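Local coordinates for protein transcriptional regulator KdgR (Pseudomonas aeruginosa, PDB 5Y6I) that probably binds DNA and regulates transcription as a member of the IclR family, pairing a helix-turn-helix domain with a GAF-like C-terminal domain, at residues Thr111-Val116 with Val226-Gly231; Ala122-Val127 with Val136-Gly141. All coordinates share one frame; numbering follows the deposited sequence.

Contact 1 of 2, residues Thr111-Val116 with Val226-Gly231; sequences TCFLAV and VLTVVG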
# COMPACT_ATOMS: atom_id res chain seq x y z
N THR A 111 -21.69 20.52 2.16
CA THR A 111 -20.24 20.61 2.07
C THR A 111 -19.61 19.31 2.54
O THR A 111 -19.83 18.87 3.68
CB THR A 111 -19.73 21.80 2.89
OG1 THR A 111 -20.36 22.99 2.39
CG2 THR A 111 -18.22 21.97 2.74
N CYS A 112 -18.83 18.67 1.66
CA CYS A 112 -18.07 17.47 1.98
C CYS A 112 -16.58 17.80 1.94
O CYS A 112 -16.15 18.63 1.14
CB CYS A 112 -18.35 16.32 1.00
SG CYS A 112 -20.11 16.03 0.69
N PHE A 113 -15.81 17.15 2.81
CA PHE A 113 -14.37 17.40 2.87
C PHE A 113 -13.60 16.10 3.09
O PHE A 113 -14.13 15.10 3.58
CB PHE A 113 -14.00 18.45 3.94
CG PHE A 113 -14.44 18.12 5.36
CD1 PHE A 113 -13.54 17.60 6.28
CD2 PHE A 113 -15.73 18.43 5.79
CE1 PHE A 113 -13.95 17.35 7.61
CE2 PHE A 113 -16.14 18.19 7.11
CZ PHE A 113 -15.26 17.65 8.01
N LEU A 114 -12.33 16.13 2.69
CA LEU A 114 -11.41 15.02 2.91
C LEU A 114 -10.32 15.47 3.88
O LEU A 114 -9.74 16.55 3.72
CB LEU A 114 -10.79 14.54 1.60
CG LEU A 114 -10.10 13.16 1.64
CD1 LEU A 114 -11.12 12.03 1.72
CD2 LEU A 114 -9.22 12.99 0.42
N ALA A 115 -10.08 14.66 4.90
CA ALA A 115 -9.01 14.89 5.85
C ALA A 115 -8.10 13.68 5.89
O ALA A 115 -8.54 12.54 5.72
CB ALA A 115 -9.56 15.16 7.24
N VAL A 116 -6.81 13.94 6.12
CA VAL A 116 -5.80 12.92 6.36
C VAL A 116 -5.15 13.19 7.70
O VAL A 116 -5.35 14.24 8.31
CB VAL A 116 -4.74 12.87 5.25
CG1 VAL A 116 -5.40 12.70 3.85
CG2 VAL A 116 -3.86 14.13 5.32
N VAL A 226 -10.33 10.42 5.95
CA VAL A 226 -11.70 10.44 6.43
C VAL A 226 -12.48 11.40 5.56
O VAL A 226 -11.98 12.49 5.22
CB VAL A 226 -11.78 10.85 7.91
CG1 VAL A 226 -13.25 10.82 8.41
CG2 VAL A 226 -10.92 9.94 8.75
N LEU A 227 -13.67 10.99 5.15
CA LEU A 227 -14.53 11.80 4.30
C LEU A 227 -15.78 12.13 5.10
O LEU A 227 -16.28 11.29 5.85
CB LEU A 227 -14.88 11.06 3.00
CG LEU A 227 -15.21 11.95 1.80
CD1 LEU A 227 -14.99 11.16 0.51
CD2 LEU A 227 -16.63 12.50 1.85
N THR A 228 -16.28 13.35 4.92
CA THR A 228 -17.10 13.97 5.95
C THR A 228 -18.07 14.96 5.34
O THR A 228 -17.67 15.79 4.51
CB THR A 228 -16.19 14.69 6.92
OG1 THR A 228 -15.15 15.27 6.13
CG2 THR A 228 -15.54 13.77 7.88
N VAL A 229 -19.33 14.90 5.77
CA VAL A 229 -20.38 15.80 5.32
C VAL A 229 -20.77 16.71 6.47
O VAL A 229 -20.77 16.30 7.64
CB VAL A 229 -21.59 15.01 4.80
CG1 VAL A 229 -22.76 15.95 4.45
CG2 VAL A 229 -21.20 14.14 3.60
N VAL A 230 -21.11 17.96 6.16
CA VAL A 230 -21.28 18.93 7.23
C VAL A 230 -22.27 20.01 6.79
O VAL A 230 -22.39 20.32 5.60
CB VAL A 230 -19.90 19.49 7.64
CG1 VAL A 230 -19.24 20.17 6.46
CG2 VAL A 230 -19.99 20.40 8.85
N GLY A 231 -23.01 20.56 7.78
CA GLY A 231 -24.08 21.48 7.53
C GLY A 231 -24.96 21.70 8.75
O GLY A 231 -25.19 20.79 9.54

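Contact 2 of 2, residues Ala122-Val127 with Val136-Gly141; sequences ATVVQV and VVTQVG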
# COMPACT_ATOMS: atom_id res chain seq x y z
N ALA A 122 -6.23 15.36 12.60
CA ALA A 122 -7.06 15.55 11.44
C ALA A 122 -6.74 16.85 10.78
O ALA A 122 -6.77 17.89 11.39
CB ALA A 122 -8.51 15.50 11.82
N THR A 123 -6.41 16.78 9.52
CA THR A 123 -6.05 17.95 8.75
C THR A 123 -6.87 17.95 7.47
O THR A 123 -6.79 16.99 6.69
CB THR A 123 -4.56 17.96 8.45
OG1 THR A 123 -3.83 17.78 9.66
CG2 THR A 123 -4.14 19.25 7.83
N VAL A 124 -7.67 18.99 7.26
CA VAL A 124 -8.53 19.08 6.08
C VAL A 124 -7.68 19.51 4.89
O VAL A 124 -7.06 20.57 4.91
CB VAL A 124 -9.69 20.06 6.32
CG1 VAL A 124 -10.51 20.26 5.04
CG2 VAL A 124 -10.55 19.57 7.50
N VAL A 125 -7.64 18.67 3.86
CA VAL A 125 -6.77 18.89 2.71
C VAL A 125 -7.53 19.14 1.42
O VAL A 125 -6.90 19.37 0.38
CB VAL A 125 -5.78 17.72 2.52
CG1 VAL A 125 -4.79 17.67 3.68
CG2 VAL A 125 -6.54 16.41 2.35
N GLN A 126 -8.86 19.10 1.45
CA GLN A 126 -9.63 19.19 0.22
C GLN A 126 -11.12 19.32 0.57
O GLN A 126 -11.61 18.60 1.44
CB GLN A 126 -9.33 17.96 -0.64
CG GLN A 126 -10.44 17.40 -1.47
CD GLN A 126 -9.93 16.35 -2.47
OE1 GLN A 126 -8.83 15.82 -2.33
NE2 GLN A 126 -10.73 16.07 -3.48
N VAL A 127 -11.82 20.24 -0.11
CA VAL A 127 -13.16 20.67 0.30
C VAL A 127 -14.05 20.92 -0.91
O VAL A 127 -13.68 21.70 -1.80
CB VAL A 127 -13.11 21.95 1.16
CG1 VAL A 127 -14.50 22.59 1.25
CG2 VAL A 127 -12.57 21.65 2.50
N VAL A 136 -22.07 27.05 5.60
CA VAL A 136 -20.94 26.79 6.47
C VAL A 136 -19.98 25.86 5.76
O VAL A 136 -20.36 25.03 4.92
CB VAL A 136 -21.38 26.15 7.80
CG1 VAL A 136 -22.22 27.10 8.62
CG2 VAL A 136 -22.09 24.86 7.52
N VAL A 137 -18.70 25.97 6.13
CA VAL A 137 -17.62 25.26 5.46
C VAL A 137 -16.53 24.94 6.47
O VAL A 137 -16.39 25.60 7.50
CB VAL A 137 -17.05 26.10 4.28
CG1 VAL A 137 -18.11 26.34 3.22
CG2 VAL A 137 -16.55 27.46 4.77
N THR A 138 -15.78 23.90 6.20
CA THR A 138 -14.41 23.88 6.68
C THR A 138 -13.56 24.50 5.57
O THR A 138 -14.04 24.77 4.47
CB THR A 138 -13.98 22.46 7.02
OG1 THR A 138 -15.05 21.81 7.71
CG2 THR A 138 -12.76 22.48 7.93
N GLN A 139 -12.30 24.77 5.87
CA GLN A 139 -11.42 25.20 4.80
C GLN A 139 -10.18 24.31 4.76
O GLN A 139 -9.75 23.74 5.76
CB GLN A 139 -11.06 26.68 4.94
CG GLN A 139 -10.12 27.02 6.03
CD GLN A 139 -10.11 28.51 6.28
OE1 GLN A 139 -11.03 29.05 6.90
NE2 GLN A 139 -9.10 29.19 5.75
N VAL A 140 -9.66 24.15 3.55
CA VAL A 140 -8.44 23.39 3.35
C VAL A 140 -7.38 23.97 4.26
O VAL A 140 -7.23 25.19 4.35
CB VAL A 140 -8.04 23.44 1.87
CG1 VAL A 140 -6.69 22.78 1.64
CG2 VAL A 140 -9.11 22.78 1.02
N GLY A 141 -6.67 23.09 4.98
CA GLY A 141 -5.70 23.53 5.95
C GLY A 141 -6.22 23.60 7.37
O GLY A 141 -5.43 23.85 8.29

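Contact 1 of 2, residues Thr111-Val116 with Val226-Gly231
Phe113 and Thr228 meet at the middle of this antiparallel strand pair, Thr228 CB lying 3.5 Å from the centroid of the Phe113 ring in a CH-pi contact over one face. A chi1 of 57° places CG of Phe113 between the backbone N and the carbonyl carbon; the ring beyond it lies over Thr228 CB. At the ring edge, near its plane, Phe113 CE2 touches Val230 CG1 at 3.7 Å.

In the backbone, Ala115 and Val226 form a hydrogen-bonded pair closed from both ends: Ala115 N reaches Val226 O at 2.9 Å, and Val226 N reaches Ala115 O at 2.8 Å. Phe113 N donates to Thr228 O, while the return bond from Thr228 N to Phe113 O is weak.

On the other face lie the non-hydrogen-bonded pairs. Cys112 SG packs on Val229 CG2 at 3.6 Å, and Leu114 crosses Leu227 at about a right angle, Leu114 CD1 against Leu227 CB at 4.1 Å.

Helices 93-108 and 244-258 cover this second face, both touching Leu227; helix 150-158 meets Phe113, Ala115, Val226 and Thr228 on the first. Strands 121-128 and 209-217 flank the pair in the five-stranded antiparallel sheet of the GAF-like IclR C-terminal domain.

Contact 2 of 2, residues Ala122-Val127 with Val136-Gly141
Gly141 and Val124 supply the hydrogen bond of this contact: Gly141 N donates to Val124 O at 2.6 Å, nearly straight at 169° about the hydrogen. Val140 CA also lies 3.5 Å from that carbonyl oxygen, as a CA-H...O contact.

Methyl-to-methyl packing comes next. Val124 and Thr138 cross obliquely, with Val124 CG2 3.7 Å from Thr138 CG2. In Thr138, chi1 of -42° sets OG1 beside the backbone N and leaves CG2 anti to it, the methyl that touches Val124. The side chains of Val127 and Val140 run past one another in opposing directions, Val127 CG2 to Val140 CG2 at 3.9 Å. Phe113 backs Val124, Val127 and Thr138 from the sheet.

Methyls also lie on backbone. Val124 CG1 rests 3.6 Å from Gln139 O, and the two Val140 methyls lie on one side of the peptide between Val125 and Gln126, CG1 near Val125 O and CG2 3.7 Å from Gln126 CA. Val125 and Gln126 both face Leu114, forming a classic beta bulge in the strand.

One backbone bond plus methyl contacts, with Val140 and Gly141 exposed and no charged group taking part, thus attach an irregular loop to the outermost strand of this chain's sheet without strand-like pairing between the two segments.

How the contacts relate
Contact 1 is core and contact 2 is surface, yet their centres are only about 8 Å apart. They join through neighbouring strands 111-118 and 121-128: Leu114 N lies 2.9 Å from Gln126 O and Leu114 O lies 3.0 Å from Val125 N, both probable hydrogen bonds at the bulge. In contact 1, two strands distant in sequence are paired by repeated backbone bonds inside the five-stranded sheet. Contact 2 instead brings a nearby irregular loop against the sheet's outermost strand within this chain, with one backbone bond and methyl packing. Thr111 OG1 of contact 1 also hydrogen-bonds Val136 O of contact 2, with Ala130 N as a second partner.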